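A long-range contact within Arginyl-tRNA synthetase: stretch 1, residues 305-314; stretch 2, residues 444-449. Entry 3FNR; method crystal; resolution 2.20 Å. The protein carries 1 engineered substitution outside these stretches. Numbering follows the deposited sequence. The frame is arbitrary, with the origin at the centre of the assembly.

Stretch 1, residues 305-314: SDALRYIFLS
Stretch 2 444-449: SLMGIE

Stretch 1 is helical from Ser305 onward through Tyr310, with Arg309 N bonded to Ser305 O and Tyr310 N to Asp306 O, both at 2.9 Å. A type I turn from Ile311 to Ser314 follows, where Ser314 OG donates to Ile311 O at 2.7 Å. Against this helix stretch 2 runs in the reverse sense: Met446 CA lies 6.3 Å from Arg309 CA, and Ile448 CA lies 5.5 Å from Asp306 CA. No direct hydrogen bond joins the two stretches; apolar packing and three waters do the work, over 377 Å² of buried surface, both sides summed.

Ser444 belongs to a helix that begins earlier in the chain. It makes no contact, though Ser444 O accepts a weak hydrogen bond from Gly447 N (3.0 Å), and Leu445 points its CB away from stretch 1.

Met446 (phi/psi -95/7) gives the largest covered area. Its CB leaves sideways, but the m, t, p rotamer brings its end nearer: CE reaches Tyr310 CD2 at 3.7 Å, while CG meets Leu313 CD2 at 3.8 Å. Tyr310 is t at chi1, and Leu313 is t, p with its CB directed toward stretch 2. The carbonyl sits over one face of the Arg309 guanidinium, with Met446 O 3.1 Å from Arg309 NE. The angle is poor, so this is proximity without a hydrogen bond; Arg309, m at chi1 through chi3, uses NH1 and NH2 to bond elsewhere in the structure.

Gly447 turns the chain at 69/28, a positive phi that by itself favours glycine. The site also lacks room: an ideal CB would point toward stretch 1 and come within 2.8 Å of Arg309 NH1, a clash. Its carbonyl is served by water 1, which donates to Gly447 O (2.8 Å) and Asp306 OD1 (2.6 Å) and accepts from Ser305 OG (2.8 Å).

Ile448 returns to an extended conformation, -117/129; its CA-to-CB bond points toward stretch 1, and the side chain is m, t. Its CD1 lies 3.5 Å from Asp306 O, a carbonyl already engaged by Tyr310 N, and its CG1 packs 4.1 Å from Arg309 CB.

Glu449 continues extended at -93/124, and its t, t side chain leads away. Water 2 accepts from Glu449 N (2.8 Å) and donates to Asp306 OD1 (2.7 Å); water 3 donates to Glu449 O and to Asp306 OD2, at 2.7 and 2.6 Å. The Asp306 carboxylate, with chi1 m and chi2 near -20°, reaches the backbone of two residues through water.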

# COMPACT_ATOMS: atom_id res chain seq x y z
N SER A 305 9.86 -8.87 -3.30
CA SER A 305 8.57 -8.19 -3.31
C SER A 305 7.43 -9.00 -2.68
O SER A 305 6.66 -8.46 -1.88
CB SER A 305 8.20 -7.81 -4.74
OG SER A 305 6.98 -7.08 -4.77
N ASP A 306 7.32 -10.27 -3.06
CA ASP A 306 6.27 -11.16 -2.54
C ASP A 306 6.28 -11.22 -1.02
O ASP A 306 5.22 -11.14 -0.40
CB ASP A 306 6.44 -12.57 -3.10
CG ASP A 306 6.34 -12.61 -4.62
OD1 ASP A 306 5.78 -11.67 -5.23
OD2 ASP A 306 6.83 -13.60 -5.22
N ALA A 307 7.48 -11.34 -0.45
CA ALA A 307 7.64 -11.41 0.99
C ALA A 307 7.19 -10.13 1.66
O ALA A 307 6.48 -10.18 2.66
CB ALA A 307 9.08 -11.72 1.35
N LEU A 308 7.56 -8.98 1.09
CA LEU A 308 7.12 -7.67 1.60
C LEU A 308 5.60 -7.56 1.56
O LEU A 308 4.97 -7.17 2.55
CB LEU A 308 7.73 -6.51 0.79
CG LEU A 308 7.53 -5.13 1.45
CD1 LEU A 308 8.76 -4.70 2.20
CD2 LEU A 308 7.17 -4.09 0.41
N ARG A 309 5.03 -7.94 0.42
CA ARG A 309 3.60 -7.88 0.23
C ARG A 309 2.85 -8.82 1.18
O ARG A 309 1.70 -8.57 1.52
CB ARG A 309 3.24 -8.19 -1.23
CG ARG A 309 3.70 -7.15 -2.28
CD ARG A 309 3.20 -5.74 -2.00
NE ARG A 309 1.74 -5.63 -2.05
CZ ARG A 309 1.05 -5.04 -3.02
NH1 ARG A 309 1.68 -4.49 -4.06
NH2 ARG A 309 -0.28 -5.01 -2.97
N TYR A 310 3.51 -9.90 1.60
CA TYR A 310 2.88 -10.84 2.52
C TYR A 310 2.98 -10.35 3.96
O TYR A 310 1.96 -10.21 4.64
CB TYR A 310 3.48 -12.25 2.41
CG TYR A 310 2.67 -13.27 3.19
CD1 TYR A 310 2.86 -13.45 4.57
CD2 TYR A 310 1.67 -14.00 2.57
CE1 TYR A 310 2.08 -14.36 5.30
CE2 TYR A 310 0.89 -14.91 3.28
CZ TYR A 310 1.10 -15.08 4.64
OH TYR A 310 0.32 -15.99 5.32
N ILE A 311 4.21 -10.13 4.40
CA ILE A 311 4.53 -9.79 5.78
C ILE A 311 3.76 -8.56 6.21
O ILE A 311 3.13 -8.56 7.27
CB ILE A 311 6.05 -9.54 5.94
CG1 ILE A 311 6.82 -10.85 5.78
CG2 ILE A 311 6.37 -8.93 7.30
CD1 ILE A 311 8.30 -10.65 5.46
N PHE A 312 3.75 -7.53 5.36
CA PHE A 312 3.16 -6.24 5.73
C PHE A 312 1.63 -6.21 5.70
O PHE A 312 1.01 -5.23 6.11
CB PHE A 312 3.80 -5.10 4.94
CG PHE A 312 5.16 -4.71 5.47
CD1 PHE A 312 5.29 -3.69 6.40
CD2 PHE A 312 6.30 -5.39 5.06
CE1 PHE A 312 6.54 -3.34 6.91
CE2 PHE A 312 7.55 -5.05 5.58
CZ PHE A 312 7.67 -4.02 6.50
N LEU A 313 1.03 -7.29 5.22
CA LEU A 313 -0.42 -7.44 5.19
C LEU A 313 -0.92 -8.41 6.26
O LEU A 313 -2.12 -8.51 6.49
CB LEU A 313 -0.85 -7.94 3.81
CG LEU A 313 -2.27 -7.62 3.36
CD1 LEU A 313 -2.38 -6.14 2.98
CD2 LEU A 313 -2.64 -8.51 2.20
N SER A 314 0.01 -9.08 6.93
CA SER A 314 -0.28 -10.32 7.65
C SER A 314 -0.91 -10.16 9.03
O SER A 314 -1.34 -11.13 9.64
CB SER A 314 0.99 -11.19 7.76
OG SER A 314 1.96 -10.55 8.58
N SER A 444 -2.87 -12.47 -6.52
CA SER A 444 -2.77 -11.34 -7.46
C SER A 444 -3.28 -10.03 -6.86
O SER A 444 -2.79 -8.95 -7.21
CB SER A 444 -3.47 -11.64 -8.78
OG SER A 444 -4.88 -11.64 -8.63
N LEU A 445 -4.25 -10.14 -5.95
CA LEU A 445 -4.80 -8.98 -5.23
C LEU A 445 -3.82 -8.46 -4.19
O LEU A 445 -3.95 -7.33 -3.71
CB LEU A 445 -6.14 -9.33 -4.57
CG LEU A 445 -7.25 -9.82 -5.51
CD1 LEU A 445 -8.54 -10.12 -4.73
CD2 LEU A 445 -7.52 -8.81 -6.64
N MET A 446 -2.85 -9.31 -3.83
CA MET A 446 -1.73 -8.94 -2.96
C MET A 446 -0.51 -8.52 -3.79
O MET A 446 0.57 -8.30 -3.24
CB MET A 446 -1.35 -10.11 -2.04
CG MET A 446 -2.40 -10.54 -1.02
SD MET A 446 -1.91 -12.00 -0.07
CE MET A 446 -0.36 -11.50 0.65
N GLY A 447 -0.67 -8.43 -5.11
CA GLY A 447 0.44 -8.07 -6.00
C GLY A 447 1.52 -9.14 -6.12
O GLY A 447 2.69 -8.84 -6.38
N ILE A 448 1.11 -10.39 -5.91
CA ILE A 448 1.99 -11.55 -5.99
C ILE A 448 1.50 -12.45 -7.12
O ILE A 448 0.32 -12.79 -7.18
CB ILE A 448 1.98 -12.34 -4.66
CG1 ILE A 448 2.50 -11.47 -3.51
CG2 ILE A 448 2.78 -13.64 -4.79
CD1 ILE A 448 2.39 -12.10 -2.13
N GLU A 449 2.42 -12.81 -8.01
CA GLU A 449 2.14 -13.75 -9.10
C GLU A 449 2.49 -15.17 -8.65
O GLU A 449 3.62 -15.44 -8.24
CB GLU A 449 2.94 -13.34 -10.34
CG GLU A 449 2.69 -14.18 -11.58
CD GLU A 449 3.53 -13.72 -12.78
OE1 GLU A 449 3.61 -14.47 -13.77
OE2 GLU A 449 4.09 -12.60 -12.73
O HOH W 1 5.35 -9.18 -5.60
O HOH W 2 5.12 -12.34 -7.78
O HOH W 3 5.59 -15.62 -6.33